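Side-chain contacts in DynE8 (Micromonospora chersina, PDB 4AMM), which acts as an iterative polyketide synthase in enediyne biosynthesis, present here as its acyltransferase domain, which probably transfers acyl units for chain building: residues L72-E77 with L89-G94; A223-L228 with R243-A248; R291-L296 with D318-L323; I159-R164 with V366-G371. One frame throughout, in Å; residues are numbered along the deposited sequence.

Contact 1. Residues L72-E77 with L89-G94; sequences LGHLAE and LFLVVG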
loop_
_atom_site.group_PDB
_atom_site.type_symbol
_atom_site.label_atom_id
_atom_site.label_comp_id
_atom_site.label_asym_id
_atom_site.label_seq_id
_atom_site.Cartn_x
_atom_site.Cartn_y
_atom_site.Cartn_z
ATOM N N LEU A 72 23.145 -14.067 7.474
ATOM C CA LEU A 72 24.555 -14.489 7.504
ATOM C C LEU A 72 24.965 -15.183 6.220
ATOM O O LEU A 72 26.041 -14.902 5.690
ATOM C CB LEU A 72 24.837 -15.430 8.682
ATOM C CG LEU A 72 24.837 -14.736 10.055
ATOM C CD1 LEU A 72 24.609 -15.584 11.272
ATOM C CD2 LEU A 72 26.127 -13.905 10.235
ATOM N N GLY A 73 24.093 -15.986 5.652
ATOM C CA GLY A 73 24.442 -16.652 4.401
ATOM C C GLY A 73 24.637 -15.640 3.306
ATOM O O GLY A 73 25.553 -15.765 2.489
ATOM N N HIS A 74 23.738 -14.623 3.254
ATOM C CA HIS A 74 23.813 -13.569 2.300
ATOM C C HIS A 74 25.135 -12.801 2.428
ATOM O O HIS A 74 25.834 -12.574 1.408
ATOM C CB HIS A 74 22.622 -12.582 2.501
ATOM C CG HIS A 74 22.494 -11.533 1.421
ATOM N ND1 HIS A 74 22.805 -10.181 1.581
ATOM C CD2 HIS A 74 22.000 -11.642 0.173
ATOM C CE1 HIS A 74 22.544 -9.529 0.461
ATOM N NE2 HIS A 74 22.061 -10.397 -0.414
ATOM N N LEU A 75 25.483 -12.390 3.661
ATOM C CA LEU A 75 26.726 -11.631 3.850
ATOM C C LEU A 75 27.911 -12.571 3.454
ATOM O O LEU A 75 28.905 -12.059 2.924
ATOM C CB LEU A 75 26.844 -11.184 5.305
ATOM C CG LEU A 75 25.820 -10.147 5.790
ATOM C CD1 LEU A 75 25.901 -9.985 7.291
ATOM C CD2 LEU A 75 26.106 -8.833 5.086
ATOM N N ALA A 76 27.816 -13.865 3.743
ATOM C CA ALA A 76 28.973 -14.796 3.487
ATOM C C ALA A 76 29.233 -14.897 1.984
ATOM O O ALA A 76 30.353 -15.145 1.550
ATOM C CB ALA A 76 28.700 -16.161 4.045
ATOM N N GLU A 77 28.220 -14.684 1.166
ATOM C CA GLU A 77 28.401 -14.761 -0.260
ATOM C C GLU A 77 28.712 -13.399 -0.847
ATOM O O GLU A 77 28.728 -13.241 -2.071
ATOM C CB GLU A 77 27.173 -15.335 -0.892
ATOM C CG GLU A 77 27.003 -16.736 -0.435
ATOM C CD GLU A 77 25.683 -17.280 -0.827
ATOM O OE1 GLU A 77 24.931 -16.566 -1.562
ATOM O OE2 GLU A 77 25.413 -18.432 -0.398
ATOM N N LEU A 89 12.027 -9.723 6.295
ATOM C CA LEU A 89 13.448 -9.815 6.549
ATOM C C LEU A 89 14.144 -8.870 5.660
ATOM O O LEU A 89 13.949 -8.879 4.448
ATOM C CB LEU A 89 13.968 -11.258 6.228
ATOM C CG LEU A 89 15.486 -11.298 6.188
ATOM C CD1 LEU A 89 16.109 -10.866 7.539
ATOM C CD2 LEU A 89 15.874 -12.745 5.806
ATOM N N PHE A 90 14.954 -7.945 6.256
ATOM C CA PHE A 90 15.559 -6.902 5.478
ATOM C C PHE A 90 16.980 -6.662 5.948
ATOM O O PHE A 90 17.231 -6.571 7.168
ATOM C CB PHE A 90 14.790 -5.600 5.580
ATOM C CG PHE A 90 13.331 -5.731 5.265
ATOM C CD1 PHE A 90 12.866 -5.609 3.916
ATOM C CD2 PHE A 90 12.435 -6.008 6.242
ATOM C CE1 PHE A 90 11.521 -5.755 3.643
ATOM C CE2 PHE A 90 11.129 -6.126 5.977
ATOM C CZ PHE A 90 10.705 -6.029 4.647
ATOM N N LEU A 91 17.939 -6.655 5.011
ATOM C CA LEU A 91 19.388 -6.470 5.325
ATOM C C LEU A 91 19.935 -5.538 4.312
ATOM O O LEU A 91 19.820 -5.784 3.097
ATOM C CB LEU A 91 20.073 -7.838 5.278
ATOM C CG LEU A 91 21.586 -7.887 5.392
ATOM C CD1 LEU A 91 22.457 -7.133 4.358
ATOM C CD2 LEU A 91 22.129 -7.612 6.677
ATOM N N VAL A 92 20.601 -4.470 4.791
ATOM C CA VAL A 92 21.131 -3.484 3.848
ATOM C C VAL A 92 22.476 -3.031 4.351
ATOM O O VAL A 92 22.550 -2.550 5.484
ATOM C CB VAL A 92 20.170 -2.267 3.728
ATOM C CG1 VAL A 92 20.705 -1.252 2.815
ATOM C CG2 VAL A 92 18.807 -2.690 3.202
ATOM N N VAL A 93 23.508 -3.240 3.516
ATOM C CA VAL A 93 24.848 -2.676 3.780
ATOM C C VAL A 93 25.073 -1.594 2.693
ATOM O O VAL A 93 24.829 -1.833 1.534
ATOM C CB VAL A 93 25.910 -3.797 3.646
ATOM C CG1 VAL A 93 27.337 -3.195 3.841
ATOM C CG2 VAL A 93 25.660 -4.877 4.616
ATOM N N GLY A 94 25.457 -0.400 3.092
ATOM C CA GLY A 94 25.644 0.654 2.102
ATOM C C GLY A 94 24.375 1.435 1.752
ATOM O O GLY A 94 24.351 2.075 0.722
#
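Leu75 of the helix and Leu91 of the strand meet through one methyl each, with CD2 of Leu75 4.1 Å from CD1 of Leu91. The same CD2 also reaches Val93, where Val93 CG2 lies 4.0 Å away, so a single branch of Leu75 bridges two residues that point to the same side of the strand. Leu75 does not set out toward the strand, but its end comes nearer. Its CG stands beside the backbone N and opposite the carbonyl carbon (chi1 -67°), and the second torsion sends CD1 on in extension and turns CD2 to the strand. Leu91 starts toward the helix. With its CG trans to the backbone N (chi1 172°), CD1 touches both Leu75 and His74. The imidazole of His74 approaches that methyl obliquely, its ND1 4.1 Å from Leu91 CD1. All these side chains cross at a slant, and no hydrogen bond links the two segments. At Val93 it is the branch beside the backbone N that touches, while CG1 is turned to the carbonyl side. Helix 61-76 thus lies against the antiparallel sheet in which strand 89-92 runs between 52-58 and 81-84. Helix 13-27 packs beside it, with Leu16 on Leu91 and Thr17 on Leu75, while Leu82 of strand 81-84 meets His74. From the opposite side of strand 89-92, Phe90 packs on Ala383, Ala384 and Ala387 of helix 376-387.

Contact 2. Residues A223-L228 with R243-A248; sequences AAAREL and RHVVVA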
loop_
_atom_site.group_PDB
_atom_site.type_symbol
_atom_site.label_atom_id
_atom_site.label_comp_id
_atom_site.label_asym_id
_atom_site.label_seq_id
_atom_site.Cartn_x
_atom_site.Cartn_y
_atom_site.Cartn_z
ATOM N N ALA A 223 -3.795 -2.115 -23.231
ATOM C CA ALA A 223 -4.193 -2.252 -24.644
ATOM C C ALA A 223 -5.151 -3.413 -24.856
ATOM O O ALA A 223 -6.109 -3.288 -25.643
ATOM C CB ALA A 223 -2.976 -2.538 -25.486
ATOM N N ALA A 224 -4.940 -4.557 -24.162
ATOM C CA ALA A 224 -5.846 -5.631 -24.373
ATOM C C ALA A 224 -7.205 -5.250 -23.806
ATOM O O ALA A 224 -8.250 -5.635 -24.418
ATOM C CB ALA A 224 -5.289 -6.885 -23.701
ATOM N N ALA A 225 -7.243 -4.590 -22.654
ATOM C CA ALA A 225 -8.529 -4.148 -22.105
ATOM C C ALA A 225 -9.292 -3.219 -23.014
ATOM O O ALA A 225 -10.502 -3.302 -23.169
ATOM C CB ALA A 225 -8.342 -3.501 -20.782
ATOM N N ARG A 226 -8.563 -2.267 -23.602
ATOM C CA ARG A 226 -9.190 -1.316 -24.508
ATOM C C ARG A 226 -9.656 -1.964 -25.743
ATOM O O ARG A 226 -10.696 -1.587 -26.296
ATOM C CB ARG A 226 -8.187 -0.160 -24.814
ATOM C CG ARG A 226 -8.063 0.799 -23.630
ATOM C CD ARG A 226 -8.726 2.180 -23.986
ATOM N NE ARG A 226 -8.885 3.044 -22.828
ATOM C CZ ARG A 226 -7.918 3.728 -22.235
ATOM N NH1 ARG A 226 -6.626 3.655 -22.666
ATOM N NH2 ARG A 226 -8.244 4.486 -21.167
ATOM N N GLU A 227 -8.949 -2.988 -26.239
ATOM C CA GLU A 227 -9.490 -3.766 -27.389
ATOM C C GLU A 227 -10.779 -4.533 -27.033
ATOM O O GLU A 227 -11.750 -4.467 -27.794
ATOM C CB GLU A 227 -8.405 -4.741 -27.854
ATOM C CG GLU A 227 -8.814 -5.548 -29.121
ATOM C CD GLU A 227 -7.880 -6.733 -29.369
ATOM O OE1 GLU A 227 -6.802 -6.502 -29.928
ATOM O OE2 GLU A 227 -8.223 -7.895 -29.000
ATOM N N LEU A 228 -10.829 -5.146 -25.850
ATOM C CA LEU A 228 -12.043 -5.853 -25.441
ATOM C C LEU A 228 -13.212 -4.897 -25.226
ATOM O O LEU A 228 -14.383 -5.234 -25.518
ATOM C CB LEU A 228 -11.829 -6.656 -24.133
ATOM C CG LEU A 228 -10.851 -7.827 -24.177
ATOM C CD1 LEU A 228 -10.599 -8.466 -22.795
ATOM C CD2 LEU A 228 -11.404 -8.923 -25.099
ATOM N N ARG A 243 -0.792 -6.860 -15.735
ATOM C CA ARG A 243 -1.536 -8.102 -15.455
ATOM C C ARG A 243 -2.901 -7.831 -14.901
ATOM O O ARG A 243 -3.570 -8.766 -14.562
ATOM C CB ARG A 243 -0.721 -8.963 -14.442
ATOM C CG ARG A 243 0.758 -9.226 -14.864
ATOM C CD ARG A 243 1.591 -9.704 -13.729
ATOM N NE ARG A 243 2.944 -9.852 -14.268
ATOM C CZ ARG A 243 3.475 -10.969 -14.768
ATOM N NH1 ARG A 243 2.769 -12.112 -14.754
ATOM N NH2 ARG A 243 4.666 -10.931 -15.318
ATOM N N HIS A 244 -3.326 -6.569 -14.802
ATOM C CA HIS A 244 -4.575 -6.311 -14.090
ATOM C C HIS A 244 -5.147 -4.982 -14.524
ATOM O O HIS A 244 -4.599 -3.946 -14.136
ATOM C CB HIS A 244 -4.277 -6.357 -12.605
ATOM C CG HIS A 244 -5.440 -6.229 -11.689
ATOM N ND1 HIS A 244 -5.246 -6.208 -10.327
ATOM C CD2 HIS A 244 -6.775 -6.085 -11.876
ATOM C CE1 HIS A 244 -6.404 -6.093 -9.712
ATOM N NE2 HIS A 244 -7.337 -5.954 -10.628
ATOM N N VAL A 245 -6.256 -5.004 -15.268
ATOM C CA VAL A 245 -6.959 -3.729 -15.655
ATOM C C VAL A 245 -8.426 -3.990 -15.343
ATOM O O VAL A 245 -9.003 -5.084 -15.687
ATOM C CB VAL A 245 -6.758 -3.446 -17.075
ATOM C CG1 VAL A 245 -7.572 -2.153 -17.476
ATOM C CG2 VAL A 245 -5.263 -3.152 -17.330
ATOM N N VAL A 246 -9.087 -3.052 -14.714
ATOM C CA VAL A 246 -10.510 -3.163 -14.318
ATOM C C VAL A 246 -11.276 -2.266 -15.270
ATOM O O VAL A 246 -10.891 -1.073 -15.445
ATOM C CB VAL A 246 -10.742 -2.809 -12.901
ATOM C CG1 VAL A 246 -12.229 -2.957 -12.484
ATOM C CG2 VAL A 246 -9.860 -3.635 -11.958
ATOM N N VAL A 247 -12.334 -2.720 -15.868
ATOM C CA VAL A 247 -13.300 -1.943 -16.654
ATOM C C VAL A 247 -14.601 -1.781 -15.918
ATOM O O VAL A 247 -14.875 -2.501 -14.934
ATOM C CB VAL A 247 -13.559 -2.490 -18.076
ATOM C CG1 VAL A 247 -12.232 -2.551 -18.860
ATOM C CG2 VAL A 247 -14.243 -3.878 -18.023
ATOM N N ALA A 248 -15.354 -0.756 -16.298
ATOM C CA ALA A 248 -16.595 -0.384 -15.575
ATOM C C ALA A 248 -17.623 0.070 -16.576
ATOM O O ALA A 248 -17.342 0.595 -17.641
ATOM C CB ALA A 248 -16.330 0.686 -14.554
#
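Ala225, which touches Val245, rides on a helical turn whose shortest polar bond runs from Glu227 N to Ala223 O, 2.9 Å. No hydrogen bond crosses to the strand, and the meeting is entirely apolar. Ala225 CB points toward strand 244-250 and comes 3.7 Å from CG1 of Val245, with the branching carbon of Val245, its CB, at 4.0 Å. The valine presents this methyl because CG1 lies trans to the backbone N (chi1 177°). Two residues on, Val247 CG1 flanks the same alanine more loosely, 4.4 Å from Ala225 CB. Its first torsion differs (chi1 -58°): both valines present CG1, but that of Val247 lies beside its backbone N. An alanine at the helix surface lets the backbones come close: the CA atoms of Ala225 and Val245 are 6.7 Å apart. Strand 244-250 is central in a mixed sheet, between 213-218 and 235-241. Helix 222-229 covers one face of it beside helix 251-264, whose Ala260, Ala261 and Ala264 meet Leu228 and whose Val257 meets Val247. Leu218 of strand 213-218 touches Ala225, and Val236 of strand 235-241 touches Val245. The whole forms a beta-alpha-beta-beta-alpha-beta unit of ferredoxin-like topology.

Contact 3. Residues R291-L296 with D318-L323; sequences RAAGRL and DPVEVL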
loop_
_atom_site.group_PDB
_atom_site.type_symbol
_atom_site.label_atom_id
_atom_site.label_comp_id
_atom_site.label_asym_id
_atom_site.label_seq_id
_atom_site.Cartn_x
_atom_site.Cartn_y
_atom_site.Cartn_z
ATOM N N ARG A 291 -18.550 20.288 -4.152
ATOM C CA ARG A 291 -19.013 21.227 -3.090
ATOM C C ARG A 291 -18.207 21.067 -1.822
ATOM O O ARG A 291 -17.838 22.096 -1.171
ATOM C CB ARG A 291 -20.482 21.030 -2.785
ATOM C CG ARG A 291 -21.356 21.258 -4.031
ATOM C CD ARG A 291 -22.868 21.367 -3.668
ATOM N NE ARG A 291 -23.373 20.109 -3.070
ATOM C CZ ARG A 291 -23.950 19.102 -3.731
ATOM N NH1 ARG A 291 -24.087 19.147 -5.044
ATOM N NH2 ARG A 291 -24.346 18.017 -3.056
ATOM N N ALA A 292 -17.951 19.835 -1.420
ATOM C CA ALA A 292 -17.241 19.588 -0.172
ATOM C C ALA A 292 -15.802 20.045 -0.310
ATOM O O ALA A 292 -15.237 20.734 0.568
ATOM C CB ALA A 292 -17.334 18.133 0.249
ATOM N N ALA A 293 -15.198 19.741 -1.442
ATOM C CA ALA A 293 -13.760 20.066 -1.595
ATOM C C ALA A 293 -13.454 21.549 -1.713
ATOM O O ALA A 293 -12.406 21.997 -1.293
ATOM C CB ALA A 293 -13.144 19.307 -2.830
ATOM N N GLY A 294 -14.387 22.298 -2.258
ATOM C CA GLY A 294 -14.088 23.684 -2.575
ATOM C C GLY A 294 -14.124 24.561 -1.350
ATOM O O GLY A 294 -13.679 25.688 -1.433
ATOM N N ARG A 295 -14.667 24.041 -0.260
ATOM C CA ARG A 295 -14.784 24.722 1.033
ATOM C C ARG A 295 -13.542 24.569 1.912
ATOM O O ARG A 295 -13.503 25.131 3.036
ATOM C CB ARG A 295 -15.983 24.167 1.804
ATOM C CG ARG A 295 -17.368 24.451 1.205
ATOM C CD ARG A 295 -18.423 23.556 1.848
ATOM N NE ARG A 295 -19.741 23.743 1.224
ATOM C CZ ARG A 295 -20.661 22.784 1.134
ATOM N NH1 ARG A 295 -20.415 21.553 1.606
ATOM N NH2 ARG A 295 -21.830 23.044 0.564
ATOM N N LEU A 296 -12.506 23.886 1.430
ATOM C CA LEU A 296 -11.389 23.545 2.344
ATOM C C LEU A 296 -10.175 24.384 2.065
ATOM O O LEU A 296 -9.891 24.765 0.930
ATOM C CB LEU A 296 -10.964 22.032 2.187
ATOM C CG LEU A 296 -12.153 21.149 2.492
ATOM C CD1 LEU A 296 -11.796 19.734 2.069
ATOM C CD2 LEU A 296 -12.573 21.209 3.887
ATOM N N ASP A 318 -4.818 22.375 -9.338
ATOM C CA ASP A 318 -5.967 22.758 -8.499
ATOM C C ASP A 318 -6.548 21.463 -7.911
ATOM O O ASP A 318 -7.041 20.640 -8.662
ATOM C CB ASP A 318 -7.021 23.483 -9.343
ATOM C CG ASP A 318 -8.246 23.927 -8.552
ATOM O OD1 ASP A 318 -8.576 23.356 -7.480
ATOM O OD2 ASP A 318 -8.894 24.906 -9.006
ATOM N N PRO A 319 -6.395 21.257 -6.593
ATOM C CA PRO A 319 -6.796 19.970 -5.975
ATOM C C PRO A 319 -8.294 19.729 -6.152
ATOM O O PRO A 319 -8.686 18.566 -6.245
ATOM C CB PRO A 319 -6.455 20.137 -4.498
ATOM C CG PRO A 319 -6.411 21.726 -4.370
ATOM C CD PRO A 319 -5.858 22.211 -5.583
ATOM N N VAL A 320 -9.152 20.753 -6.157
ATOM C CA VAL A 320 -10.553 20.562 -6.358
ATOM C C VAL A 320 -10.773 19.971 -7.753
ATOM O O VAL A 320 -11.521 18.951 -7.912
ATOM C CB VAL A 320 -11.311 21.876 -6.241
ATOM C CG1 VAL A 320 -12.763 21.622 -6.573
ATOM C CG2 VAL A 320 -11.191 22.401 -4.838
ATOM N N GLU A 321 -10.140 20.502 -8.781
ATOM C CA GLU A 321 -10.373 19.962 -10.103
ATOM C C GLU A 321 -9.866 18.503 -10.208
ATOM O O GLU A 321 -10.510 17.699 -10.885
ATOM C CB GLU A 321 -9.647 20.814 -11.168
ATOM C CG GLU A 321 -10.098 22.307 -11.232
ATOM C CD GLU A 321 -11.612 22.464 -11.374
ATOM O OE1 GLU A 321 -12.267 21.607 -12.024
ATOM O OE2 GLU A 321 -12.171 23.437 -10.812
ATOM N N VAL A 322 -8.697 18.234 -9.644
ATOM C CA VAL A 322 -8.091 16.913 -9.783
ATOM C C VAL A 322 -8.945 15.929 -9.025
ATOM O O VAL A 322 -9.254 14.810 -9.582
ATOM C CB VAL A 322 -6.658 16.889 -9.208
ATOM C CG1 VAL A 322 -6.057 15.470 -9.215
ATOM C CG2 VAL A 322 -5.713 17.702 -10.041
ATOM N N LEU A 323 -9.405 16.224 -7.822
ATOM C CA LEU A 323 -10.156 15.234 -7.009
ATOM C C LEU A 323 -11.528 15.094 -7.593
ATOM O O LEU A 323 -12.158 14.046 -7.364
ATOM C CB LEU A 323 -10.146 15.616 -5.483
ATOM C CG LEU A 323 -8.723 15.479 -4.934
ATOM C CD1 LEU A 323 -8.744 15.780 -3.437
ATOM C CD2 LEU A 323 -8.078 14.049 -5.171
#
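Val320 carries the tight part of this contact with Ala293 and Gly294, and it does so with one methyl. CG2 of Val320, trans to its own carbonyl carbon, settles at the end of helix 283-294, 3.8 Å from Ala293 O and 3.9 Å from Gly294 CA. The same CG2 lies 4.2 Å from Ala293 CB, so methyl, carbonyl oxygen and glycine carbon line the site together. The backbones come near here, with the CA atoms of Ala293 and Val320 5.8 Å apart. Away from this spot the contact thins. Leu323 turns toward helix 283-294 but its CB stays 5.4 Å from Ala293 CB, and both it and Pro319 pack on Trp298 instead. Gly294 forms the exposed margin of the tight site, touching through CA alone, and Arg295 beyond it is exposed too. Ala293 O touches the methyl of Val320 while Trp298 NE1 supplies its hydrogen bond. Asp318 is the N-cap of helix 319-328, where OD1 accepts a weak bond from Val320 N (3.0 Å, 129°), and Glu321 pairs with Arg290 in a salt bridge. Between the two segments the contact is therefore one of shape, held by van der Waals touch, and the directional bonds are made around it.

Contact 4. Residues I159-R164 with V366-G371; sequences IRWLDR and VSLDAG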
loop_
_atom_site.group_PDB
_atom_site.type_symbol
_atom_site.label_atom_id
_atom_site.label_comp_id
_atom_site.label_asym_id
_atom_site.label_seq_id
_atom_site.Cartn_x
_atom_site.Cartn_y
_atom_site.Cartn_z
ATOM N N ILE A 159 0.150 7.581 9.119
ATOM C CA ILE A 159 1.000 8.751 8.977
ATOM C C ILE A 159 1.478 9.189 10.376
ATOM O O ILE A 159 2.660 9.579 10.492
ATOM C CB ILE A 159 0.197 9.840 8.309
ATOM C CG1 ILE A 159 -0.057 9.461 6.826
ATOM C CG2 ILE A 159 0.917 11.203 8.419
ATOM C CD1 ILE A 159 -1.155 10.292 6.150
ATOM N N ARG A 160 0.681 9.144 11.390
ATOM C CA ARG A 160 1.136 9.489 12.777
ATOM C C ARG A 160 2.254 8.525 13.164
ATOM O O ARG A 160 3.223 9.047 13.836
ATOM C CB ARG A 160 0.022 9.350 13.746
ATOM C CG ARG A 160 -1.008 10.538 13.569
ATOM C CD ARG A 160 -1.974 10.661 14.781
ATOM N NE ARG A 160 -2.674 9.426 15.122
ATOM C CZ ARG A 160 -3.877 9.007 14.659
ATOM N NH1 ARG A 160 -4.483 9.671 13.726
ATOM N NH2 ARG A 160 -4.422 7.884 15.106
ATOM N N TRP A 161 2.246 7.258 12.782
ATOM C CA TRP A 161 3.395 6.369 13.097
ATOM C C TRP A 161 4.608 6.774 12.349
ATOM O O TRP A 161 5.728 6.849 12.926
ATOM C CB TRP A 161 2.949 4.920 12.749
ATOM C CG TRP A 161 3.988 3.815 12.960
ATOM C CD1 TRP A 161 4.587 3.100 12.005
ATOM C CD2 TRP A 161 4.487 3.411 14.211
ATOM N NE1 TRP A 161 5.459 2.195 12.602
ATOM C CE2 TRP A 161 5.407 2.373 13.953
ATOM C CE3 TRP A 161 4.219 3.782 15.526
ATOM C CZ2 TRP A 161 6.113 1.699 14.999
ATOM C CZ3 TRP A 161 4.928 3.076 16.591
ATOM C CH2 TRP A 161 5.839 2.041 16.268
ATOM N N LEU A 162 4.496 7.053 11.066
ATOM C CA LEU A 162 5.666 7.573 10.316
ATOM C C LEU A 162 6.187 8.853 10.942
ATOM O O LEU A 162 7.451 9.051 11.013
ATOM C CB LEU A 162 5.354 7.902 8.813
ATOM C CG LEU A 162 4.837 6.707 8.039
ATOM C CD1 LEU A 162 4.434 7.184 6.635
ATOM C CD2 LEU A 162 5.887 5.596 7.919
ATOM N N ASP A 163 5.306 9.742 11.369
ATOM C CA ASP A 163 5.766 11.002 12.033
ATOM C C ASP A 163 6.470 10.679 13.383
ATOM O O ASP A 163 7.575 11.285 13.609
ATOM C CB ASP A 163 4.570 11.883 12.366
ATOM C CG ASP A 163 3.852 12.482 11.154
ATOM O OD1 ASP A 163 4.453 12.607 10.061
ATOM O OD2 ASP A 163 2.675 12.888 11.481
ATOM N N ARG A 164 5.993 9.738 14.145
ATOM C CA ARG A 164 6.644 9.379 15.431
ATOM C C ARG A 164 8.052 8.846 15.080
ATOM O O ARG A 164 8.979 9.097 15.882
ATOM C CB ARG A 164 5.838 8.323 16.156
ATOM C CG ARG A 164 6.450 7.884 17.498
ATOM C CD ARG A 164 5.468 7.090 18.260
ATOM N NE ARG A 164 6.124 6.837 19.526
ATOM C CZ ARG A 164 5.553 6.306 20.560
ATOM N NH1 ARG A 164 4.285 5.887 20.444
ATOM N NH2 ARG A 164 6.241 6.138 21.688
ATOM N N VAL A 366 5.817 -3.826 1.250
ATOM C CA VAL A 366 5.310 -4.398 2.478
ATOM C C VAL A 366 4.331 -3.453 3.114
ATOM O O VAL A 366 4.498 -2.219 2.935
ATOM C CB VAL A 366 6.496 -4.731 3.397
ATOM C CG1 VAL A 366 7.255 -3.512 3.753
ATOM C CG2 VAL A 366 6.059 -5.473 4.637
ATOM N N SER A 367 3.289 -3.902 3.787
ATOM C CA SER A 367 2.295 -3.004 4.356
ATOM C C SER A 367 2.464 -2.919 5.852
ATOM O O SER A 367 2.637 -3.947 6.558
ATOM C CB SER A 367 0.882 -3.555 4.031
ATOM O OG SER A 367 -0.064 -2.664 4.614
ATOM N N LEU A 368 2.340 -1.719 6.405
ATOM C CA LEU A 368 2.226 -1.525 7.835
ATOM C C LEU A 368 0.923 -2.074 8.379
ATOM O O LEU A 368 0.857 -2.258 9.604
ATOM C CB LEU A 368 2.252 -0.017 8.137
ATOM C CG LEU A 368 3.644 0.574 8.086
ATOM C CD1 LEU A 368 3.552 2.082 8.012
ATOM C CD2 LEU A 368 4.511 0.164 9.335
ATOM N N ASP A 369 -0.125 -2.244 7.550
ATOM C CA ASP A 369 -1.412 -2.830 7.999
ATOM C C ASP A 369 -1.952 -2.088 9.214
ATOM O O ASP A 369 -2.191 -2.658 10.256
ATOM C CB ASP A 369 -1.296 -4.327 8.169
ATOM C CG ASP A 369 -2.642 -5.004 8.242
ATOM O OD1 ASP A 369 -3.716 -4.361 7.977
ATOM O OD2 ASP A 369 -2.609 -6.235 8.541
ATOM N N ALA A 370 -2.028 -0.765 9.087
ATOM C CA ALA A 370 -2.410 0.114 10.213
ATOM C C ALA A 370 -3.859 -0.162 10.668
ATOM O O ALA A 370 -4.757 -0.286 9.846
ATOM C CB ALA A 370 -2.260 1.598 9.853
ATOM N N GLY A 371 -4.029 -0.287 11.970
ATOM C CA GLY A 371 -5.333 -0.619 12.567
ATOM C C GLY A 371 -5.644 -2.100 12.678
ATOM O O GLY A 371 -6.744 -2.460 13.114
#
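Leu368, just past strand 365-367 at the edge of the parallel sheet, packs against Trp161 and Leu162 of helix 144-165, a helix-on-sheet contact of the alpha/beta core. The two methyls of Leu368 divide the work. CD2 sits 4.0 Å from both CD1 and NE1 of Trp161, at the five-membered part of the indole, which it approaches at a slant. CD1 goes to the other residue, 4.2 Å from CD2 of Leu162. Leu368 starts toward the helix, its CG trans to the carbonyl carbon (chi1 -78°). The indole swings out from the helix because its CG is trans to the backbone N (chi1 179°), and its rotation is fixed further by a hydrogen bond from NE1 to Thr382 OG1, to which the methyl of Leu368 adds a purely apolar touch. Behind Leu368 the chain is braced by an ST turn: Asp369 N donates to Ser367 OG (3.0 Å, 144°), and that hydroxyl in turn bonds Gly351 O, so two groups grip it. Asp369 OD1 holds Gly351 N, tying the turn to the segment that follows strand 344-347. Helix 376-387 closes the side, with Leu385 on Leu162 and Met378 on Trp161, and Leu101 of strand 99-103 lies against Leu162. With Leu368 held within the ST turn, the contact is that of a helix packed on the end of a parallel-sheet strand, as in the alpha/beta core of acyltransferase domains.

Overall arrangement
Contacts 2 and 4 are buried, whereas contacts 1 and 3 are partly so; all four are mainly apolar and lack a hydrogen bond across. Contacts 1, 2 and 4 set a helix against a strand or its end, each in a different sheet, and contact 3 joins two helices. Contact 4 is the most central, its centre about 11 Å from that of the chain. Contacts 1 and 4 come closest, nearest atoms about 4 Å apart, and helix 376-387 meets side chains of both. Contacts 1 and 3 lie on opposite sides of the chain's centre. Aromatic rings enter at contacts 1 and 4, while alanine, with glycine in contact 3, goes with the closer backbones of contacts 2 and 3.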